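Local coordinates for putative periplasmic protein (Bacteroides eggerthii, PDB 4HBR), which is of unknown function but is a putative periplasmic protein of the PF11396 (DUF2874) family, built on a long antiparallel beta sheet, at residues K110-F115 with Q125-A130; Q84-V89 with V98-G103; I10-M15 with V44-D49; P17-I22 with A33-N38; S25-Y30 with L134-F139. All blocks are in the same frame, centred on the assembly; numbering follows the deposited sequence.

Interaction 1. Residues K110-F115 with Q125-A130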
# COMPACT_ATOMS: atom_id res chain seq x y z
N LYS A 110 -11.08 -3.99 -13.32
CA LYS A 110 -9.87 -3.85 -12.53
C LYS A 110 -10.09 -4.53 -11.18
O LYS A 110 -11.17 -4.39 -10.58
CB LYS A 110 -9.44 -2.38 -12.38
CG LYS A 110 -8.00 -2.23 -11.89
CD LYS A 110 -7.39 -0.85 -12.10
CE LYS A 110 -6.13 -0.72 -11.26
NZ LYS A 110 -5.26 0.42 -11.68
N TYR A 111 -9.09 -5.29 -10.71
CA TYR A 111 -9.19 -6.04 -9.46
C TYR A 111 -8.06 -5.73 -8.52
O TYR A 111 -6.97 -5.34 -8.95
CB TYR A 111 -9.23 -7.55 -9.74
CG TYR A 111 -10.42 -7.98 -10.58
CD1 TYR A 111 -10.33 -7.99 -11.98
CD2 TYR A 111 -11.62 -8.38 -9.99
CE1 TYR A 111 -11.41 -8.39 -12.76
CE2 TYR A 111 -12.71 -8.77 -10.77
CZ TYR A 111 -12.61 -8.76 -12.16
OH TYR A 111 -13.67 -9.14 -12.95
N GLN A 112 -8.31 -5.91 -7.23
CA GLN A 112 -7.34 -5.76 -6.15
C GLN A 112 -7.37 -7.03 -5.30
O GLN A 112 -8.44 -7.43 -4.81
CB GLN A 112 -7.63 -4.52 -5.31
CG GLN A 112 -6.61 -4.29 -4.20
CD GLN A 112 -6.81 -2.94 -3.58
OE1 GLN A 112 -6.41 -1.92 -4.16
NE2 GLN A 112 -7.44 -2.91 -2.41
N ILE A 113 -6.23 -7.70 -5.20
CA ILE A 113 -6.12 -8.93 -4.43
C ILE A 113 -5.15 -8.68 -3.31
O ILE A 113 -4.02 -8.20 -3.55
CB ILE A 113 -5.73 -10.19 -5.28
CG1 ILE A 113 -6.55 -10.28 -6.59
CG2 ILE A 113 -5.91 -11.47 -4.48
CD1 ILE A 113 -5.73 -10.03 -7.75
N LEU A 114 -5.59 -8.99 -2.07
CA LEU A 114 -4.75 -8.89 -0.85
C LEU A 114 -4.28 -10.28 -0.46
O LEU A 114 -5.08 -11.19 -0.31
CB LEU A 114 -5.51 -8.23 0.31
CG LEU A 114 -6.22 -6.91 0.05
CD1 LEU A 114 -6.84 -6.39 1.35
CD2 LEU A 114 -5.26 -5.84 -0.52
N PHE A 115 -2.97 -10.43 -0.31
CA PHE A 115 -2.35 -11.70 0.03
C PHE A 115 -1.57 -11.65 1.31
O PHE A 115 -0.90 -10.64 1.60
CB PHE A 115 -1.35 -12.09 -1.09
CG PHE A 115 -1.90 -12.51 -2.44
CD1 PHE A 115 -2.31 -13.82 -2.67
CD2 PHE A 115 -1.95 -11.61 -3.50
CE1 PHE A 115 -2.74 -14.23 -3.94
CE2 PHE A 115 -2.39 -12.02 -4.78
CZ PHE A 115 -2.78 -13.33 -4.98
N GLN A 125 -11.17 -7.98 -4.50
CA GLN A 125 -12.06 -6.81 -4.65
C GLN A 125 -12.13 -6.40 -6.12
O GLN A 125 -11.11 -6.36 -6.80
CB GLN A 125 -11.47 -5.65 -3.81
CG GLN A 125 -12.37 -4.65 -3.08
CD GLN A 125 -11.53 -3.76 -2.14
OE1 GLN A 125 -10.75 -4.23 -1.28
NE2 GLN A 125 -11.73 -2.46 -2.25
N ASN A 126 -13.30 -6.05 -6.60
CA ASN A 126 -13.49 -5.48 -7.92
C ASN A 126 -13.40 -3.98 -7.70
O ASN A 126 -14.26 -3.41 -7.02
CB ASN A 126 -14.80 -5.93 -8.55
CG ASN A 126 -15.01 -5.48 -9.98
OD1 ASN A 126 -14.69 -4.37 -10.36
ND2 ASN A 126 -15.61 -6.33 -10.79
N ILE A 127 -12.30 -3.36 -8.17
CA ILE A 127 -12.03 -1.94 -7.96
C ILE A 127 -12.27 -1.13 -9.24
O ILE A 127 -11.81 0.01 -9.32
CB ILE A 127 -10.61 -1.71 -7.38
CG1 ILE A 127 -9.49 -2.22 -8.33
CG2 ILE A 127 -10.51 -2.33 -5.97
CD1 ILE A 127 -8.12 -1.59 -8.09
N THR A 128 -13.05 -1.68 -10.20
CA THR A 128 -13.41 -0.95 -11.42
C THR A 128 -14.20 0.28 -10.99
O THR A 128 -15.19 0.12 -10.25
CB THR A 128 -14.24 -1.84 -12.40
OG1 THR A 128 -13.66 -3.14 -12.51
CG2 THR A 128 -14.39 -1.22 -13.78
N ASN A 129 -13.75 1.49 -11.40
CA ASN A 129 -14.39 2.78 -11.11
C ASN A 129 -14.38 3.13 -9.60
O ASN A 129 -15.22 3.92 -9.15
CB ASN A 129 -15.86 2.84 -11.64
CG ASN A 129 -16.09 2.36 -13.06
OD1 ASN A 129 -16.96 1.52 -13.32
ND2 ASN A 129 -15.38 2.93 -14.00
N ALA A 130 -13.45 2.55 -8.82
CA ALA A 130 -13.34 2.81 -7.38
C ALA A 130 -12.10 3.65 -7.12
O ALA A 130 -11.19 3.60 -7.94
CB ALA A 130 -13.27 1.50 -6.61
O HOH W 1 -8.69 -5.54 -1.98

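Interaction 2. Residues Q84-V89 with V98-G103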
# COMPACT_ATOMS: atom_id res chain seq x y z
N GLN A 84 -0.98 -3.47 -12.49
CA GLN A 84 -0.99 -2.00 -12.40
C GLN A 84 -0.19 -1.49 -11.21
O GLN A 84 0.34 -0.39 -11.27
CB GLN A 84 -2.43 -1.47 -12.30
CG GLN A 84 -3.43 -2.10 -13.27
CD GLN A 84 -3.49 -1.40 -14.60
OE1 GLN A 84 -3.80 -0.21 -14.70
NE2 GLN A 84 -3.26 -2.15 -15.66
N ASN A 85 -0.17 -2.24 -10.12
CA ASN A 85 0.54 -1.86 -8.90
C ASN A 85 0.73 -3.07 -7.98
O ASN A 85 -0.04 -4.02 -8.03
CB ASN A 85 -0.22 -0.75 -8.14
CG ASN A 85 0.66 0.11 -7.25
OD1 ASN A 85 1.90 -0.01 -7.23
ND2 ASN A 85 0.04 1.00 -6.48
N VAL A 86 1.78 -3.01 -7.17
CA VAL A 86 2.15 -4.01 -6.17
C VAL A 86 2.59 -3.23 -4.95
O VAL A 86 3.53 -2.44 -5.03
CB VAL A 86 3.23 -5.02 -6.65
CG1 VAL A 86 3.59 -5.97 -5.51
CG2 VAL A 86 2.78 -5.79 -7.88
N THR A 87 1.90 -3.43 -3.83
CA THR A 87 2.17 -2.69 -2.60
C THR A 87 2.48 -3.63 -1.43
O THR A 87 1.76 -4.60 -1.20
CB THR A 87 0.96 -1.79 -2.26
OG1 THR A 87 0.63 -0.99 -3.41
CG2 THR A 87 1.21 -0.88 -1.06
N TRP A 88 3.53 -3.31 -0.67
CA TRP A 88 3.88 -4.04 0.56
C TRP A 88 3.33 -3.19 1.68
O TRP A 88 3.69 -2.02 1.82
CB TRP A 88 5.37 -4.24 0.63
CG TRP A 88 5.92 -4.91 1.85
CD1 TRP A 88 6.89 -4.40 2.66
CD2 TRP A 88 5.79 -6.31 2.22
NE1 TRP A 88 7.33 -5.36 3.55
CE2 TRP A 88 6.69 -6.55 3.28
CE3 TRP A 88 4.97 -7.37 1.77
CZ2 TRP A 88 6.87 -7.82 3.84
CZ3 TRP A 88 5.12 -8.62 2.36
CH2 TRP A 88 6.08 -8.84 3.36
N VAL A 89 2.35 -3.75 2.39
CA VAL A 89 1.61 -3.05 3.44
C VAL A 89 2.08 -3.56 4.76
O VAL A 89 2.04 -4.77 5.00
CB VAL A 89 0.06 -3.19 3.27
CG1 VAL A 89 -0.68 -2.32 4.29
CG2 VAL A 89 -0.39 -2.86 1.85
N VAL A 98 0.59 -8.24 0.94
CA VAL A 98 0.94 -7.88 -0.43
C VAL A 98 -0.40 -7.52 -1.14
O VAL A 98 -1.26 -8.38 -1.24
CB VAL A 98 1.73 -8.95 -1.22
CG1 VAL A 98 2.16 -8.39 -2.58
CG2 VAL A 98 2.94 -9.48 -0.44
N ALA A 99 -0.56 -6.26 -1.60
CA ALA A 99 -1.76 -5.84 -2.35
C ALA A 99 -1.37 -5.73 -3.84
O ALA A 99 -0.42 -5.00 -4.17
CB ALA A 99 -2.29 -4.51 -1.83
N ILE A 100 -2.05 -6.49 -4.71
CA ILE A 100 -1.79 -6.49 -6.15
C ILE A 100 -3.02 -5.94 -6.86
O ILE A 100 -4.13 -6.41 -6.61
CB ILE A 100 -1.38 -7.90 -6.69
CG1 ILE A 100 -0.08 -8.41 -5.99
CG2 ILE A 100 -1.19 -7.89 -8.23
CD1 ILE A 100 0.25 -9.85 -6.21
N GLN A 101 -2.82 -4.93 -7.72
CA GLN A 101 -3.87 -4.33 -8.55
C GLN A 101 -3.63 -4.80 -9.96
O GLN A 101 -2.54 -4.61 -10.51
CB GLN A 101 -3.90 -2.81 -8.43
CG GLN A 101 -4.20 -2.29 -7.01
CD GLN A 101 -4.20 -0.79 -6.93
OE1 GLN A 101 -3.68 -0.08 -7.78
NE2 GLN A 101 -4.80 -0.26 -5.90
N VAL A 102 -4.62 -5.49 -10.54
CA VAL A 102 -4.45 -6.09 -11.86
C VAL A 102 -5.68 -5.77 -12.71
O VAL A 102 -6.80 -5.82 -12.22
CB VAL A 102 -4.13 -7.63 -11.72
CG1 VAL A 102 -5.17 -8.37 -10.86
CG2 VAL A 102 -3.94 -8.32 -13.07
N GLY A 103 -5.44 -5.36 -13.94
CA GLY A 103 -6.52 -5.05 -14.86
C GLY A 103 -6.76 -6.18 -15.83
O GLY A 103 -5.82 -6.87 -16.22
O HOH W 2 -1.08 -2.30 -5.13

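Interaction 3. Residues I10-M15 with V44-D49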
# COMPACT_ATOMS: atom_id res chain seq x y z
N ILE A 10 7.84 15.26 13.32
CA ILE A 10 9.02 14.85 14.10
C ILE A 10 9.08 13.30 14.14
O ILE A 10 10.16 12.72 13.93
CB ILE A 10 9.03 15.50 15.52
CG1 ILE A 10 9.36 17.01 15.41
CG2 ILE A 10 10.02 14.81 16.48
CD1 ILE A 10 8.83 17.87 16.52
N ALA A 11 7.92 12.65 14.33
CA ALA A 11 7.81 11.19 14.36
C ALA A 11 8.24 10.55 13.03
O ALA A 11 8.95 9.54 13.07
CB ALA A 11 6.39 10.78 14.70
N LEU A 12 7.86 11.15 11.87
CA LEU A 12 8.26 10.62 10.56
C LEU A 12 9.76 10.81 10.33
O LEU A 12 10.40 9.90 9.81
CB LEU A 12 7.45 11.25 9.42
CG LEU A 12 7.80 10.75 8.02
CD1 LEU A 12 7.12 9.40 7.70
CD2 LEU A 12 7.51 11.78 6.99
N LYS A 13 10.32 11.96 10.75
CA LYS A 13 11.74 12.28 10.64
C LYS A 13 12.59 11.23 11.40
O LYS A 13 13.63 10.82 10.90
CB LYS A 13 12.00 13.70 11.17
CG LYS A 13 13.46 14.17 11.17
CD LYS A 13 14.05 14.33 9.77
CE LYS A 13 15.55 14.46 9.81
NZ LYS A 13 16.06 15.01 8.52
N LYS A 14 12.12 10.79 12.58
CA LYS A 14 12.77 9.78 13.42
C LYS A 14 12.86 8.42 12.67
O LYS A 14 13.90 7.76 12.72
CB LYS A 14 11.97 9.62 14.73
CG LYS A 14 12.78 9.14 15.92
CD LYS A 14 11.94 9.01 17.21
CE LYS A 14 11.74 10.31 17.98
NZ LYS A 14 12.96 10.77 18.70
N MSE A 15 11.77 8.03 11.98
CA MSE A 15 11.66 6.79 11.18
C MSE A 15 12.45 6.87 9.85
O MSE A 15 13.08 5.88 9.46
CB MSE A 15 10.20 6.56 10.84
CG MSE A 15 9.50 5.51 11.66
SE MSE A 15 7.54 5.73 11.41
CE MSE A 15 7.21 6.76 13.02
N VAL A 44 3.00 6.72 4.81
CA VAL A 44 2.99 6.36 6.24
C VAL A 44 1.80 7.07 6.89
O VAL A 44 1.68 8.29 6.75
CB VAL A 44 4.34 6.67 6.98
CG1 VAL A 44 4.34 6.11 8.40
CG2 VAL A 44 5.53 6.12 6.21
N TRP A 45 0.92 6.31 7.57
CA TRP A 45 -0.28 6.80 8.27
C TRP A 45 0.04 7.03 9.73
O TRP A 45 0.68 6.19 10.37
CB TRP A 45 -1.45 5.81 8.16
CG TRP A 45 -2.19 5.82 6.85
CD1 TRP A 45 -3.46 6.27 6.63
CD2 TRP A 45 -1.70 5.36 5.58
NE1 TRP A 45 -3.81 6.08 5.32
CE2 TRP A 45 -2.74 5.54 4.64
CE3 TRP A 45 -0.51 4.74 5.16
CZ2 TRP A 45 -2.60 5.19 3.29
CZ3 TRP A 45 -0.39 4.34 3.84
CH2 TRP A 45 -1.42 4.59 2.92
N PHE A 46 -0.44 8.14 10.27
CA PHE A 46 -0.25 8.53 11.67
C PHE A 46 -1.54 8.93 12.33
O PHE A 46 -2.37 9.60 11.70
CB PHE A 46 0.72 9.74 11.75
CG PHE A 46 2.16 9.46 11.40
CD1 PHE A 46 3.06 9.06 12.38
CD2 PHE A 46 2.62 9.62 10.10
CE1 PHE A 46 4.39 8.79 12.06
CE2 PHE A 46 3.97 9.37 9.78
CZ PHE A 46 4.83 8.93 10.75
N THR A 47 -1.69 8.61 13.62
CA THR A 47 -2.79 9.12 14.44
C THR A 47 -2.44 10.58 14.78
O THR A 47 -1.24 10.92 14.75
CB THR A 47 -3.01 8.29 15.71
OG1 THR A 47 -1.88 8.41 16.57
CG2 THR A 47 -3.35 6.84 15.44
N PRO A 48 -3.40 11.45 15.20
CA PRO A 48 -3.02 12.83 15.58
C PRO A 48 -2.02 12.88 16.76
O PRO A 48 -1.34 13.90 16.93
CB PRO A 48 -4.36 13.47 15.94
CG PRO A 48 -5.37 12.68 15.16
CD PRO A 48 -4.86 11.27 15.28
N ASP A 49 -1.89 11.76 17.53
CA ASP A 49 -0.96 11.63 18.66
C ASP A 49 0.43 11.14 18.23
O ASP A 49 1.23 10.72 19.08
CB ASP A 49 -1.55 10.69 19.73
CG ASP A 49 -2.78 11.27 20.44
OD1 ASP A 49 -2.66 12.36 21.06
OD2 ASP A 49 -3.85 10.64 20.38

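Interaction 4. Residues P17-I22 with A33-N38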
# COMPACT_ATOMS: atom_id res chain seq x y z
N PRO A 17 14.92 9.61 8.37
CA PRO A 17 15.67 10.89 8.37
C PRO A 17 16.03 11.43 6.97
O PRO A 17 16.20 12.64 6.82
CB PRO A 17 16.94 10.57 9.16
CG PRO A 17 16.71 9.30 9.83
CD PRO A 17 15.66 8.55 9.07
N THR A 18 16.16 10.54 5.97
CA THR A 18 16.55 10.94 4.62
C THR A 18 15.34 11.33 3.76
O THR A 18 15.55 11.80 2.63
CB THR A 18 17.38 9.84 3.90
OG1 THR A 18 16.54 8.74 3.55
CG2 THR A 18 18.58 9.38 4.72
N ALA A 19 14.10 11.16 4.27
CA ALA A 19 12.87 11.50 3.53
C ALA A 19 12.82 12.98 3.21
O ALA A 19 13.00 13.83 4.09
CB ALA A 19 11.64 11.09 4.33
N ALA A 20 12.61 13.27 1.92
CA ALA A 20 12.55 14.63 1.39
C ALA A 20 11.37 14.78 0.45
O ALA A 20 10.92 13.79 -0.13
CB ALA A 20 13.85 14.97 0.66
N GLY A 21 10.89 16.02 0.30
CA GLY A 21 9.75 16.38 -0.54
C GLY A 21 8.50 15.65 -0.10
O GLY A 21 7.80 15.05 -0.92
N ILE A 22 8.25 15.66 1.22
CA ILE A 22 7.12 14.99 1.83
C ILE A 22 5.85 15.80 1.57
O ILE A 22 5.81 17.02 1.78
CB ILE A 22 7.38 14.75 3.36
CG1 ILE A 22 8.68 13.96 3.58
CG2 ILE A 22 6.18 14.05 4.04
CD1 ILE A 22 9.35 14.23 4.88
N ALA A 33 1.84 10.72 5.21
CA ALA A 33 3.07 11.23 4.63
C ALA A 33 3.32 10.46 3.35
O ALA A 33 3.29 9.24 3.37
CB ALA A 33 4.22 11.07 5.60
N ASP A 34 3.54 11.17 2.26
CA ASP A 34 3.81 10.62 0.93
C ASP A 34 5.18 11.13 0.45
O ASP A 34 5.39 12.35 0.41
CB ASP A 34 2.66 11.03 -0.02
CG ASP A 34 2.80 10.56 -1.44
OD1 ASP A 34 3.45 11.27 -2.25
OD2 ASP A 34 2.20 9.51 -1.78
N PHE A 35 6.12 10.21 0.15
CA PHE A 35 7.51 10.52 -0.29
C PHE A 35 8.13 9.32 -1.00
O PHE A 35 7.55 8.23 -0.98
CB PHE A 35 8.40 10.93 0.92
CG PHE A 35 8.39 9.94 2.06
CD1 PHE A 35 7.34 9.91 2.98
CD2 PHE A 35 9.41 9.00 2.19
CE1 PHE A 35 7.30 8.95 3.99
CE2 PHE A 35 9.36 8.03 3.21
CZ PHE A 35 8.32 8.03 4.11
N VAL A 36 9.31 9.50 -1.59
CA VAL A 36 10.07 8.45 -2.29
C VAL A 36 11.20 7.98 -1.36
O VAL A 36 11.95 8.80 -0.81
CB VAL A 36 10.59 8.94 -3.67
CG1 VAL A 36 11.43 7.86 -4.36
CG2 VAL A 36 9.43 9.37 -4.57
N MSE A 37 11.28 6.67 -1.14
CA MSE A 37 12.27 6.02 -0.28
C MSE A 37 12.89 4.86 -1.05
O MSE A 37 12.17 3.94 -1.44
CB MSE A 37 11.59 5.54 1.04
CG MSE A 37 12.57 5.14 2.14
SE MSE A 37 14.05 6.38 2.44
CE MSE A 37 13.05 7.93 3.07
N ASN A 38 14.19 4.92 -1.32
CA ASN A 38 14.94 3.86 -2.04
C ASN A 38 14.35 3.59 -3.45
O ASN A 38 14.30 2.43 -3.89
CB ASN A 38 14.95 2.53 -1.21
CG ASN A 38 15.51 2.65 0.20
OD1 ASN A 38 16.64 3.10 0.41
ND2 ASN A 38 14.73 2.23 1.19
O HOH W 3 12.73 11.19 0.03
O HOH W 4 9.92 12.20 -1.95
O HOH W 5 6.32 13.28 -2.43

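Interaction 5. Residues S25-Y30 with L134-F139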
# COMPACT_ATOMS: atom_id res chain seq x y z
N SER A 25 -1.26 14.75 3.73
CA SER A 25 -2.70 14.74 3.46
C SER A 25 -3.43 14.03 4.59
O SER A 25 -2.80 13.44 5.46
CB SER A 25 -3.00 14.07 2.12
OG SER A 25 -2.71 12.68 2.14
N GLN A 26 -4.76 14.11 4.60
CA GLN A 26 -5.57 13.44 5.61
C GLN A 26 -6.35 12.30 4.98
O GLN A 26 -6.80 12.40 3.84
CB GLN A 26 -6.49 14.43 6.33
CG GLN A 26 -5.79 15.17 7.47
CD GLN A 26 -6.76 15.79 8.43
OE1 GLN A 26 -7.52 15.09 9.12
NE2 GLN A 26 -6.73 17.11 8.54
N ASP A 27 -6.48 11.21 5.71
CA ASP A 27 -7.24 10.03 5.30
C ASP A 27 -8.01 9.59 6.53
O ASP A 27 -7.42 8.98 7.43
CB ASP A 27 -6.32 8.92 4.73
CG ASP A 27 -7.02 7.64 4.25
OD1 ASP A 27 -8.26 7.66 4.08
OD2 ASP A 27 -6.32 6.64 4.03
N LYS A 28 -9.29 9.98 6.61
CA LYS A 28 -10.21 9.74 7.74
C LYS A 28 -9.60 10.47 8.97
O LYS A 28 -9.33 11.67 8.84
CB LYS A 28 -10.48 8.23 7.98
CG LYS A 28 -10.86 7.44 6.73
CD LYS A 28 -12.31 7.04 6.72
CE LYS A 28 -12.65 6.28 5.45
NZ LYS A 28 -12.64 7.14 4.23
N ALA A 29 -9.31 9.80 10.10
CA ALA A 29 -8.69 10.54 11.22
C ALA A 29 -7.14 10.42 11.20
O ALA A 29 -6.46 10.79 12.16
CB ALA A 29 -9.23 10.05 12.55
N TYR A 30 -6.58 9.96 10.08
CA TYR A 30 -5.13 9.83 9.97
C TYR A 30 -4.47 10.90 9.11
O TYR A 30 -5.08 11.37 8.16
CB TYR A 30 -4.76 8.44 9.40
CG TYR A 30 -5.37 7.31 10.20
CD1 TYR A 30 -4.82 6.89 11.40
CD2 TYR A 30 -6.55 6.69 9.77
CE1 TYR A 30 -5.42 5.89 12.17
CE2 TYR A 30 -7.14 5.66 10.52
CZ TYR A 30 -6.56 5.26 11.71
OH TYR A 30 -7.11 4.23 12.44
N LEU A 134 -6.55 1.56 -1.40
CA LEU A 134 -5.50 1.13 -0.48
C LEU A 134 -5.42 1.99 0.79
O LEU A 134 -4.43 1.90 1.52
CB LEU A 134 -4.13 1.14 -1.19
CG LEU A 134 -3.89 0.02 -2.21
CD1 LEU A 134 -2.56 0.21 -2.93
CD2 LEU A 134 -4.03 -1.37 -1.57
N GLY A 135 -6.43 2.82 1.05
CA GLY A 135 -6.46 3.73 2.18
C GLY A 135 -6.86 3.10 3.49
O GLY A 135 -7.04 1.88 3.57
N ALA A 136 -7.04 3.95 4.52
CA ALA A 136 -7.43 3.56 5.88
C ALA A 136 -8.71 2.69 5.89
O ALA A 136 -8.77 1.75 6.66
CB ALA A 136 -7.64 4.81 6.74
N SER A 137 -9.69 2.97 5.02
CA SER A 137 -10.95 2.20 5.00
C SER A 137 -10.74 0.71 4.59
O SER A 137 -11.53 -0.12 4.99
CB SER A 137 -11.99 2.87 4.12
OG SER A 137 -11.63 2.74 2.75
N THR A 138 -9.66 0.37 3.86
CA THR A 138 -9.38 -1.01 3.47
C THR A 138 -8.61 -1.76 4.58
O THR A 138 -8.79 -2.97 4.73
CB THR A 138 -8.56 -1.00 2.15
OG1 THR A 138 -9.34 -0.41 1.12
CG2 THR A 138 -8.11 -2.40 1.69
N PHE A 139 -7.72 -1.07 5.31
CA PHE A 139 -6.84 -1.75 6.26
C PHE A 139 -6.98 -1.35 7.73
O PHE A 139 -6.55 -2.13 8.58
CB PHE A 139 -5.38 -1.49 5.85
CG PHE A 139 -5.01 -1.97 4.47
CD1 PHE A 139 -4.73 -3.32 4.23
CD2 PHE A 139 -4.89 -1.07 3.41
CE1 PHE A 139 -4.37 -3.75 2.95
CE2 PHE A 139 -4.51 -1.50 2.14
CZ PHE A 139 -4.26 -2.84 1.92
O HOH W 6 -9.60 5.52 3.43

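Interaction 1. Residues K110-F115 with Q125-A130
Y111 and N126 meet as an antiparallel non-hydrogen-bonded pair, and the turn of their flat groups shows how the two ends of one amide do different work: ND2 toward the ring, OD1 toward the turn. N126 ND2 approaches the phenol obliquely, 3.8 Å from Y111 CE2, with ring and amide planes 51° apart. Its OD1 looks to T128 instead, accepting from the backbone N in an Asx turn and from the hydroxyl OG1 at 2.7 Å. That hydroxyl in turn receives K110 N in a nearly straight bond of 2.8 Å, so N126 is the second-shell residue that positions it.

On the other face, Q112 and Q125 run side by side with extended chains and amide planes 71° apart. A water links Q112 NE2 to Q125 OE1, while Q112 OE1 is held by T133 and Q101. I127 lies across the K110 chain and against Q112: with CG1 between the backbone N and the carbonyl carbon (chi1 62°), its CD1 reaches K110 CE at 3.8 Å and its CG2 touches Q112 CB at 3.7 Å. Beneath these side chains Q112 and Q125 exchange two backbone hydrogen bonds, and I127 N adds a third to K110 O at 2.9 Å. Backbone bonds from Y111 to V102 and from I113 to I100 join strand 109-115 to strand 97-104; on its other side runs strand 121-126, the last of the sheet.

Interaction 2. Residues Q84-V89 with V98-G103
W88 presents the edge of its indole to V98, whose CG2 lies in the ring plane 3.7 Å from W88 CZ3, while the ring of W59 stacks on the indole. The pair belongs to the beta hairpin of strands 82-90 and 97-104. The other flat groups, the amides of N85 and Q101, point the same way from the opposite face of the sheet with their planes 71° apart. The contact runs from Q101 OE1 to the N85 methylene, CB, at 3.5 Å, not from amide to amide, and Q101 NE2 finds its polar partner in Q112 OE1 on the next strand.

One torsion lets V98 serve two neighbours: CG1 stands anti to the backbone N (chi1 -174°) and meets V86 CG1 at 4.1 Å, which leaves CG2 for the indole. V86 also touches I100 across the strands. V69 of helix 67-75 packs on both V98 and I100, joined at I100 by F73, so this face of the hairpin lies against that helix.

The backbone ladder is regular in the middle, where T87 and A99 exchange two hydrogen bonds, and irregular at one end. There Q84 and N85 both face Q101 in a classic beta bulge: Q84 N binds Q101 O at 2.8 Å, whereas N85 N gives the same oxygen only a weak bond of 3.4 Å. T87 OG1, hydrogen-bonded to D58 OD1, is tied to the partner strand as well, since one water donates both to T87 OG1 at 2.8 Å and to A99 O at 2.9 Å.

Interaction 3. Residues I10-M15 with V44-D49
A11, L12 and M15 of helix 6-15 pack against V44 and F46 of strand 40-46, a helix-on-sheet contact made without a single hydrogen bond across it. The short helix and strand segments approach to 10.5 Å between axes, their N-to-C directions 142° apart, and the space between is bridged by side chains.

F46 is the common partner, touched at the outer end of its ring by all three helix residues. L12 crosses it at about a right angle. With CG anti to the backbone N (chi1 -179°), the leucine carries CD1 into the ring plane at the edge, 3.8 Å from F46 CE2, while its CB lies 3.7 Å from F46 CZ. A11 adds its methyl group, approaching CE1 obliquely. M15, a selenomethionine, comes tip to tip with the phenyl group. Its chain bends at the last torsion and sets CE near the ring plane, 3.6 Å from F46 CE1. The selenium stands 5.3 Å from the ring centroid in an oblique Met-aromatic contact. V44 meets the same leucine, its CG2 3.9 Å from L12 CD1, and its CG1 comes near the selenium of M15.

Neighbouring strands extend this apolar layer: L12 also packs on A33 and F35 of strand 30-37, and M15 on W52 of strand 52-58. The side chain of W45, the residue between V44 and F46, lies away from the helix contact. The arrangement is helix-on-sheet packing of the alpha+beta kind, a helix lying on one face of an antiparallel sheet.

Interaction 4. Residues P17-I22 with A33-N38
A19 sets its methyl group over one face of the F35 ring, a CH-pi contact by which the loop after helix 6-15 is laid along strand 30-37 of the antiparallel sheet. A19 CB stands 4.1 Å from the ring centroid, only 25° off the normal. The same methyl group meets M37 CE, for the selenomethionine chain bends at chi2 (46°) and chi3 and curls its tip back under the loop. The selenium of M37 reaches T18 OG1 at 3.6 Å. Further along, I22 lies beside F35, its CG1 near F35 CB, while its CG2 touches A33 CB at 3.9 Å.

A second shell positions these groups: the Y16 ring meets that of F35, and L12 of the helix packs on I22. The backbones make no direct hydrogen bond across the contact. Waters stand in for the ladder of a sheet, one passing from V36 O to A20 N and another from V36 N to A20 O. Near I22, whose CA makes a CA-H...O contact with D34 O, a third water donates to G21 O at 2.8 Å and to D34 O at 3.1 Å.

Interaction 5. Residues S25-Y30 with L134-F139
D27 offers its carboxylate to A136 at the first turn of helix 136-139, joining the tight hairpin of strands 23-27 and 30-37 to the C-terminal end of the chain. The polar contacts centre on this one group. A136 N, just after the N-cap position held by G135, donates to D27 OD2 in a bond of 2.8 Å and 171°, met on the syn side but 29° out of the carboxylate plane. W45 NE1 gives the same oxygen a second bond. The other oxygen works through a water, which donates to D27 OD1 and accepts from S137 N at 3.0 Å. The backbone N-H groups at this helix start, one direct and one through water, would be expected to favour a charged carboxylate.

The apolar contacts lie beside it. Y30 approaches obliquely with CD2 3.7 Å from A136 CB, and the K28 chain, bent at chi2 and chi4, brings CE to 3.7 Å from S137 CB. A type II' turn from D27 to Y30 brings these three side chains to the helix, with K28 at a positive phi of 62° and D27 and Y30 exchanging backbone hydrogen bonds. D27 OD2 also lies 3.5 Å from G135 CA.

Overall arrangement
All five interactions reach one antiparallel sheet whose eight strands lie in chain order. Interactions 3 and 4, about 12 Å apart between centres, share its first part; the 17-22/33-38 contact falls within the chain span of interaction 3. Interactions 2 and 1 follow later, about 9 Å apart between centres and joined by backbone bonds between strands 97-104 and 109-115; about 28 Å separates the centres of interactions 1 and 3. Interaction 5 encloses interactions 1 and 2 along the chain and crosses 3 and 4. Two hairpin contacts and two that lay the N-terminal helix and loop on the sheet are thus bridged by the C-terminal segment, which meets D27 and, through L134, both hairpins.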